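Local atomic coordinates of aminopeptidase-like protein (Chaetomium thermophilum, PDB entry 5JM6), a protein that probably acts as a zinc-dependent aminopeptidase of the M18 family, built as a dodecamer and linked to the Cvt pathway of selective autophagy. Residues P480-S483 and A489-G492; P259-L264 and L278-E283; I361-C366 and V371-G376. All blocks are in the same frame, centred on the assembly; numbering follows the deposited sequence.

Interaction 1. Residues P480-S483 and A489-G492; sequences PQLS and AMTG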
loop_
_atom_site.group_PDB
_atom_site.type_symbol
_atom_site.label_atom_id
_atom_site.label_comp_id
_atom_site.label_asym_id
_atom_site.label_seq_id
_atom_site.Cartn_x
_atom_site.Cartn_y
_atom_site.Cartn_z
ATOM N N PRO A 480 -3.964 -6.963 -43.552
ATOM C CA PRO A 480 -4.454 -7.092 -42.177
ATOM C C PRO A 480 -4.230 -8.481 -41.596
ATOM O O PRO A 480 -4.255 -9.478 -42.319
ATOM C CB PRO A 480 -5.948 -6.786 -42.308
ATOM C CG PRO A 480 -6.275 -7.126 -43.714
ATOM C CD PRO A 480 -5.063 -6.761 -44.512
ATOM N N GLN A 481 -4.004 -8.529 -40.289
ATOM C CA GLN A 481 -3.688 -9.770 -39.602
ATOM C C GLN A 481 -4.115 -9.724 -38.137
ATOM O O GLN A 481 -4.104 -8.664 -37.509
ATOM C CB GLN A 481 -2.187 -10.054 -39.710
ATOM C CG GLN A 481 -1.594 -10.806 -38.536
ATOM C CD GLN A 481 -0.089 -10.858 -38.590
ATOM O OE1 GLN A 481 0.532 -10.221 -39.436
ATOM N NE2 GLN A 481 0.510 -11.621 -37.686
ATOM N N LEU A 482 -4.484 -10.884 -37.601
ATOM C CA LEU A 482 -4.754 -11.037 -36.179
ATOM C C LEU A 482 -3.596 -11.750 -35.491
ATOM O O LEU A 482 -2.874 -12.525 -36.119
ATOM C CB LEU A 482 -6.053 -11.809 -35.950
ATOM C CG LEU A 482 -7.325 -10.972 -36.056
ATOM C CD1 LEU A 482 -8.534 -11.744 -35.550
ATOM C CD2 LEU A 482 -7.152 -9.672 -35.287
ATOM N N SER A 483 -3.403 -11.442 -34.210
ATOM C CA SER A 483 -2.410 -12.111 -33.372
ATOM C C SER A 483 -0.994 -11.948 -33.912
ATOM O O SER A 483 -0.234 -12.913 -33.995
ATOM C CB SER A 483 -2.747 -13.597 -33.224
ATOM O OG SER A 483 -4.050 -13.770 -32.696
ATOM N N ALA A 489 -0.229 -17.112 -36.130
ATOM C CA ALA A 489 -1.184 -16.031 -36.381
ATOM C C ALA A 489 -2.252 -16.447 -37.390
ATOM O O ALA A 489 -2.326 -17.612 -37.780
ATOM C CB ALA A 489 -0.457 -14.783 -36.861
ATOM N N MET A 490 -3.092 -15.496 -37.791
ATOM C CA MET A 490 -4.122 -15.760 -38.793
ATOM C C MET A 490 -4.430 -14.540 -39.662
ATOM O O MET A 490 -4.424 -13.406 -39.184
ATOM C CB MET A 490 -5.408 -16.240 -38.113
ATOM C CG MET A 490 -5.961 -15.267 -37.083
ATOM S SD MET A 490 -7.512 -15.795 -36.329
ATOM C CE MET A 490 -8.670 -15.486 -37.655
ATOM N N THR A 491 -4.679 -14.787 -40.946
ATOM C CA THR A 491 -5.317 -13.807 -41.822
ATOM C C THR A 491 -6.379 -14.525 -42.640
ATOM O O THR A 491 -6.588 -15.728 -42.479
ATOM C CB THR A 491 -4.328 -13.105 -42.786
ATOM O OG1 THR A 491 -3.873 -14.030 -43.781
ATOM C CG2 THR A 491 -3.140 -12.541 -42.036
ATOM N N GLY A 492 -7.049 -13.789 -43.517
ATOM C CA GLY A 492 -8.007 -14.388 -44.423
ATOM C C GLY A 492 -7.309 -15.178 -45.514
ATOM O O GLY A 492 -6.174 -14.876 -45.881
#
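Ala489 opens the second strand by pressing its methyl group against the chain opposite: Ala489 CB lies 3.4 Å from Leu482 O and meets Gln481 NE2 at the same 3.4 Å, so the extended glutamine chain runs forward along its own segment as far as this alanine. Met490 is the residue that ties the backbones. It pairs with Leu482 as an antiparallel hydrogen-bonded pair, a single bridge between CA atoms 5.4 Å apart. Leu482 N donates to Met490 O over 3.0 Å and meets that carbonyl almost head-on, with a C=O...N angle of 171°, whereas the return bond from Met490 N to Leu482 O is weak at 3.4 Å. The methionine CG sits between its own backbone N and carbonyl carbon (chi1 57°), which brings Met490 CG alongside Leu482 CB at 3.6 Å on the side of the strand pair that these two share. Thr491 works on the other face: its methyl, Thr491 CG2, lies 3.5 Å from Gln481 CB and also approaches the Pro480 carbonyl. Thr491 OG1 turns along its own strand and donates to Gly492 O, and Gly492 N is hydrogen-bonded to Asp495 OD2.

The loop joining the strands carries the zinc ligand His485, and the side chains of Gln481 and Asp306, the ligand shared by both zinc ions, approach to about 5 Å, which places the pair beside the metal centre. Ser483 OG forms hydrogen bonds with Thr206 O and Asp171 OD1 of a second subunit. Within the chain, Gln481, Ala489 and Thr491 rest on helix 305-320, Met490 touches Phe299 and Phe301, and the pair joins strand 473-481 of the large mixed sheet to strand 489-492, an outer strand of a small antiparallel sheet beside 299-302.

Interaction 2. Residues P259-L264 and L278-E283; sequences PKLVKL and LNWELE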
loop_
_atom_site.group_PDB
_atom_site.type_symbol
_atom_site.label_atom_id
_atom_site.label_comp_id
_atom_site.label_asym_id
_atom_site.label_seq_id
_atom_site.Cartn_x
_atom_site.Cartn_y
_atom_site.Cartn_z
ATOM N N PRO A 259 25.385 -33.454 -28.746
ATOM C CA PRO A 259 26.036 -34.445 -29.612
ATOM C C PRO A 259 25.069 -35.001 -30.639
ATOM O O PRO A 259 25.419 -35.244 -31.795
ATOM C CB PRO A 259 26.469 -35.543 -28.636
ATOM C CG PRO A 259 26.512 -34.882 -27.304
ATOM C CD PRO A 259 25.429 -33.849 -27.328
ATOM N N LYS A 260 23.835 -35.177 -30.191
ATOM C CA LYS A 260 22.797 -35.796 -30.987
ATOM C C LYS A 260 22.249 -34.882 -32.072
ATOM O O LYS A 260 21.771 -35.353 -33.103
ATOM C CB LYS A 260 21.673 -36.253 -30.072
ATOM C CG LYS A 260 21.592 -37.741 -30.035
ATOM C CD LYS A 260 20.548 -38.259 -29.098
ATOM C CE LYS A 260 20.981 -39.631 -28.636
ATOM N NZ LYS A 260 19.851 -40.373 -28.043
ATOM N N LEU A 261 22.312 -33.577 -31.832
ATOM C CA LEU A 261 21.912 -32.609 -32.841
ATOM C C LEU A 261 22.969 -32.544 -33.934
ATOM O O LEU A 261 22.644 -32.489 -35.118
ATOM C CB LEU A 261 21.696 -31.230 -32.215
ATOM C CG LEU A 261 21.252 -30.104 -33.153
ATOM C CD1 LEU A 261 19.918 -30.430 -33.808
ATOM C CD2 LEU A 261 21.174 -28.787 -32.397
ATOM N N VAL A 262 24.235 -32.567 -33.527
ATOM C CA VAL A 262 25.349 -32.529 -34.468
ATOM C C VAL A 262 25.297 -33.712 -35.434
ATOM O O VAL A 262 25.415 -33.532 -36.647
ATOM C CB VAL A 262 26.705 -32.519 -33.732
ATOM C CG1 VAL A 262 27.859 -32.570 -34.726
ATOM C CG2 VAL A 262 26.813 -31.286 -32.848
ATOM N N LYS A 263 25.110 -34.917 -34.901
ATOM C CA LYS A 263 25.014 -36.105 -35.746
ATOM C C LYS A 263 23.801 -36.029 -36.662
ATOM O O LYS A 263 23.856 -36.462 -37.812
ATOM C CB LYS A 263 24.930 -37.382 -34.911
ATOM C CG LYS A 263 26.103 -37.644 -33.994
ATOM C CD LYS A 263 25.885 -38.957 -33.262
ATOM C CE LYS A 263 26.283 -38.857 -31.804
ATOM N NZ LYS A 263 25.754 -40.002 -31.011
ATOM N N LEU A 264 22.705 -35.486 -36.142
ATOM C CA LEU A 264 21.492 -35.356 -36.933
ATOM C C LEU A 264 21.737 -34.386 -38.082
ATOM O O LEU A 264 21.372 -34.662 -39.221
ATOM C CB LEU A 264 20.320 -34.891 -36.065
ATOM C CG LEU A 264 18.927 -35.214 -36.609
ATOM C CD1 LEU A 264 18.757 -36.717 -36.755
ATOM C CD2 LEU A 264 17.844 -34.639 -35.709
ATOM N N LEU A 278 32.179 -25.658 -38.992
ATOM C CA LEU A 278 32.866 -24.541 -38.355
ATOM C C LEU A 278 31.929 -23.767 -37.430
ATOM O O LEU A 278 32.356 -23.211 -36.417
ATOM C CB LEU A 278 33.460 -23.608 -39.414
ATOM C CG LEU A 278 34.265 -24.266 -40.543
ATOM C CD1 LEU A 278 34.727 -23.232 -41.558
ATOM C CD2 LEU A 278 35.454 -25.048 -40.002
ATOM N N ASN A 279 30.650 -23.756 -37.791
ATOM C CA ASN A 279 29.616 -23.029 -37.068
ATOM C C ASN A 279 28.276 -23.314 -37.725
ATOM O O ASN A 279 28.224 -23.905 -38.803
ATOM C CB ASN A 279 29.890 -21.521 -37.069
ATOM C CG ASN A 279 29.570 -20.866 -35.739
ATOM O OD1 ASN A 279 28.407 -20.740 -35.357
ATOM N ND2 ASN A 279 30.607 -20.437 -35.028
ATOM N N TRP A 280 27.192 -22.914 -37.075
ATOM C CA TRP A 280 25.899 -22.918 -37.737
ATOM C C TRP A 280 24.997 -21.845 -37.152
ATOM O O TRP A 280 25.227 -21.358 -36.045
ATOM C CB TRP A 280 25.219 -24.294 -37.658
ATOM C CG TRP A 280 24.938 -24.839 -36.277
ATOM C CD1 TRP A 280 24.509 -24.142 -35.182
ATOM C CD2 TRP A 280 24.977 -26.215 -35.880
ATOM N NE1 TRP A 280 24.327 -24.992 -34.119
ATOM C CE2 TRP A 280 24.603 -26.271 -34.524
ATOM C CE3 TRP A 280 25.309 -27.403 -36.538
ATOM C CZ2 TRP A 280 24.550 -27.469 -33.815
ATOM C CZ3 TRP A 280 25.259 -28.590 -35.829
ATOM C CH2 TRP A 280 24.883 -28.613 -34.482
ATOM N N GLU A 281 23.996 -21.450 -37.925
ATOM C CA GLU A 281 22.985 -20.539 -37.434
ATOM C C GLU A 281 21.650 -21.262 -37.458
ATOM O O GLU A 281 21.049 -21.428 -38.517
ATOM C CB GLU A 281 22.953 -19.277 -38.294
ATOM C CG GLU A 281 22.971 -17.982 -37.512
ATOM C CD GLU A 281 23.288 -16.787 -38.387
ATOM O OE1 GLU A 281 22.552 -15.781 -38.309
ATOM O OE2 GLU A 281 24.277 -16.852 -39.148
ATOM N N LEU A 282 21.173 -21.663 -36.287
ATOM C CA LEU A 282 19.969 -22.476 -36.202
ATOM C C LEU A 282 18.969 -21.841 -35.257
ATOM O O LEU A 282 19.343 -21.220 -34.261
ATOM C CB LEU A 282 20.301 -23.901 -35.746
ATOM C CG LEU A 282 21.269 -24.707 -36.618
ATOM C CD1 LEU A 282 21.572 -26.050 -35.982
ATOM C CD2 LEU A 282 20.699 -24.900 -38.009
ATOM N N GLU A 283 17.691 -21.991 -35.580
ATOM C CA GLU A 283 16.627 -21.449 -34.754
ATOM C C GLU A 283 15.522 -22.477 -34.576
ATOM O O GLU A 283 15.466 -23.476 -35.293
ATOM C CB GLU A 283 16.066 -20.169 -35.374
ATOM C CG GLU A 283 15.591 -20.342 -36.806
ATOM C CD GLU A 283 15.283 -19.022 -37.485
ATOM O OE1 GLU A 283 16.171 -18.144 -37.511
ATOM O OE2 GLU A 283 14.152 -18.865 -37.991
#
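Trp280 meets Leu261 and Val262 with the benzene end of its indole, a helix-on-sheet packing in which helix 259-268 lies against the antiparallel six-stranded sheet and is reached from strand 277-286 chiefly by this one aromatic side chain. The evidence is the spacing: the Val262 and Trp280 CA atoms stand 10.2 Å apart, a gap bridged almost wholly by the indole. In the first shell, Val262 CG2 approaches Trp280 CH2 at 3.7 Å and Leu261 CD2 approaches Trp280 CZ2 at 3.9 Å. Both methyls come in obliquely to the ring. The valine side chain runs at about a right angle to that of the tryptophan, while Val262 CA stands level with the ring plane at its edge, 3.9 Å from Trp280 CH2, so the indole points its rim at the helix backbone beside Val262. Leu261 sends its CG away from its backbone N (chi1 -179°), which directs its branch toward the ring.

The next shell packs round the indole and probably helps hold its orientation. Leu282, two residues along the same strand, places CD1 over the centre of one indole face, and Phe253 meets Trp280 edge-to-face. Leu141 of strand 139-141 touches Leu261, Trp280 and Leu282, and Val176 and Val180 of strand 174-183 add to the same apolar layer; these are the strands that flank 277-286 in the sheet. Farther out, Leu295 of a second subunit packs on Leu261 and Leu264 of the helix. Glu281 forms a salt bridge with Arg179 and a hydrogen bond with Ser430 of a third subunit, linking this strand to the assembly. At the base of the tryptophan, Asn279 OD1 accepts a weak hydrogen bond from Trp280 N at 3.0 Å, bent to 126° at the hydrogen.

Interaction 3. Residues I361-C366 and V371-G376; sequences ILESFC and VPFGPG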
loop_
_atom_site.group_PDB
_atom_site.type_symbol
_atom_site.label_atom_id
_atom_site.label_comp_id
_atom_site.label_asym_id
_atom_site.label_seq_id
_atom_site.Cartn_x
_atom_site.Cartn_y
_atom_site.Cartn_z
ATOM N N ILE A 361 22.966 0.629 -60.195
ATOM C CA ILE A 361 22.142 0.421 -61.379
ATOM C C ILE A 361 22.155 1.664 -62.253
ATOM O O ILE A 361 22.388 1.589 -63.459
ATOM C CB ILE A 361 20.685 0.080 -61.014
ATOM C CG1 ILE A 361 20.622 -1.178 -60.148
ATOM C CG2 ILE A 361 19.854 -0.110 -62.272
ATOM C CD1 ILE A 361 19.277 -1.384 -59.483
ATOM N N LEU A 362 21.918 2.813 -61.631
ATOM C CA LEU A 362 21.855 4.068 -62.364
ATOM C C LEU A 362 23.198 4.418 -62.999
ATOM O O LEU A 362 23.251 4.799 -64.168
ATOM C CB LEU A 362 21.391 5.195 -61.444
ATOM C CG LEU A 362 21.339 6.577 -62.088
ATOM C CD1 LEU A 362 20.473 6.550 -63.337
ATOM C CD2 LEU A 362 20.813 7.587 -61.090
ATOM N N GLU A 363 24.281 4.280 -62.240
ATOM C CA GLU A 363 25.610 4.553 -62.780
ATOM C C GLU A 363 25.936 3.620 -63.939
ATOM O O GLU A 363 26.631 4.004 -64.881
ATOM C CB GLU A 363 26.678 4.425 -61.698
ATOM C CG GLU A 363 28.088 4.610 -62.225
ATOM C CD GLU A 363 29.106 3.839 -61.425
ATOM O OE1 GLU A 363 28.827 2.669 -61.096
ATOM O OE2 GLU A 363 30.181 4.402 -61.130
ATOM N N SER A 364 25.430 2.394 -63.867
ATOM C CA SER A 364 25.619 1.436 -64.948
ATOM C C SER A 364 24.980 1.947 -66.236
ATOM O O SER A 364 25.623 1.975 -67.283
ATOM C CB SER A 364 25.040 0.072 -64.569
ATOM O OG SER A 364 25.231 -0.867 -65.612
ATOM N N PHE A 365 23.719 2.363 -66.156
ATOM C CA PHE A 365 23.027 2.873 -67.337
ATOM C C PHE A 365 23.580 4.222 -67.779
ATOM O O PHE A 365 23.434 4.604 -68.939
ATOM C CB PHE A 365 21.524 2.981 -67.081
ATOM C CG PHE A 365 20.814 1.664 -67.144
ATOM C CD1 PHE A 365 20.388 1.151 -68.358
ATOM C CD2 PHE A 365 20.582 0.933 -65.994
ATOM C CE1 PHE A 365 19.739 -0.065 -68.421
ATOM C CE2 PHE A 365 19.933 -0.282 -66.049
ATOM C CZ PHE A 365 19.512 -0.784 -67.265
ATOM N N CYS A 366 24.215 4.939 -66.857
ATOM C CA CYS A 366 24.883 6.189 -67.206
ATOM C C CYS A 366 26.106 5.925 -68.081
ATOM O O CYS A 366 26.405 6.706 -68.984
ATOM C CB CYS A 366 25.290 6.960 -65.951
ATOM S SG CYS A 366 23.923 7.751 -65.075
ATOM N N VAL A 371 26.462 9.289 -70.111
ATOM C CA VAL A 371 25.863 10.367 -69.349
ATOM C C VAL A 371 26.647 10.413 -68.049
ATOM O O VAL A 371 27.011 9.364 -67.519
ATOM C CB VAL A 371 24.358 10.116 -69.084
ATOM C CG1 VAL A 371 23.730 11.262 -68.305
ATOM C CG2 VAL A 371 23.615 9.883 -70.392
ATOM N N PRO A 372 26.935 11.617 -67.536
ATOM C CA PRO A 372 27.665 11.625 -66.267
ATOM C C PRO A 372 26.793 11.108 -65.132
ATOM O O PRO A 372 25.600 11.406 -65.085
ATOM C CB PRO A 372 28.018 13.103 -66.072
ATOM C CG PRO A 372 26.997 13.843 -66.868
ATOM C CD PRO A 372 26.716 12.976 -68.059
ATOM N N PHE A 373 27.381 10.313 -64.247
ATOM C CA PHE A 373 26.677 9.892 -63.047
ATOM C C PHE A 373 27.018 10.831 -61.903
ATOM O O PHE A 373 28.175 11.210 -61.723
ATOM C CB PHE A 373 27.028 8.455 -62.661
ATOM C CG PHE A 373 26.461 8.042 -61.335
ATOM C CD1 PHE A 373 25.172 7.548 -61.243
ATOM C CD2 PHE A 373 27.205 8.176 -60.175
ATOM C CE1 PHE A 373 24.643 7.174 -60.024
ATOM C CE2 PHE A 373 26.676 7.819 -58.953
ATOM C CZ PHE A 373 25.397 7.310 -58.878
ATOM N N GLY A 374 26.008 11.194 -61.121
ATOM C CA GLY A 374 26.219 12.050 -59.972
ATOM C C GLY A 374 24.936 12.367 -59.233
ATOM O O GLY A 374 23.877 11.829 -59.553
ATOM N N PRO A 375 25.026 13.230 -58.216
ATOM C CA PRO A 375 23.812 13.665 -57.528
ATOM C C PRO A 375 23.006 14.561 -58.452
ATOM O O PRO A 375 23.552 15.496 -59.030
ATOM C CB PRO A 375 24.350 14.430 -56.322
ATOM C CG PRO A 375 25.641 15.007 -56.812
ATOM C CD PRO A 375 26.201 14.023 -57.818
ATOM N N GLY A 376 21.719 14.298 -58.595
ATOM C CA GLY A 376 20.943 15.100 -59.514
ATOM C C GLY A 376 20.738 14.485 -60.880
ATOM O O GLY A 376 19.992 15.041 -61.675
#
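Glu363 and Phe373 supply the main aromatic part of this contact, a CH-pi interaction in which the glutamate uses its aliphatic stem. Glu363 CB lies 3.7 Å from the Phe373 ring centroid, only 20° off the ring normal, displaced toward the rim on the side of Phe373 CD1. The carboxylate leads away. The phenylalanine CG stands opposite its backbone N (chi1 173°), carrying the ring back over the helix. Cys366 adds a sulfur-aromatic contact at the edge: its SG is 5.4 Å from the Phe373 centroid.

Apolar contacts lie round the same side chain. Leu362 CG sits in plane at the ring edge, 3.9 Å from Phe373 CE1, and Cys366 SG touches Phe373 CB at 4.0 Å.

The polar part is one backbone bond. Val371 N donates to Cys366 O at 2.8 Å, nearly straight at the hydrogen (175°) and in the carbonyl plane. It holds the start of the returning chain beside the last turn of the helix, with Phe373 then folding back one turn earlier, at Glu363.

Pro375 of a third subunit packs on both Glu363 and Phe373, and Pro375 of this chain packs on Phe373 of a fourth subunit, so the contact belongs to a subunit interface. Within the chain, the loop runs beside the end of helix 353-368 as far as Phe373, then leaves toward helix 380-383, while Ile361 and Phe365 of the former helix rest on strand 111-117 of the mixed sheet.

Along the chain the contacts follow one another in series: interaction 2 closes first, then interaction 3, then interaction 1. None touches another. The centres of interactions 1 and 2 are about 33 Å apart, those of 1 and 3 about 43 Å and those of 2 and 3 about 46 Å, with 1 and 3 on opposite sides of the chain's centre. Interaction 2 belongs to the antiparallel six-stranded sheet; interaction 1 joins the mixed sheet, against which the helix of interaction 3 packs, to a small three-stranded one. Interactions 1 and 2 both reach the second subunit, and 2 and 3 the third, so the metal-site region, the second sheet and the peripheral helix are all tied into the dodecamer.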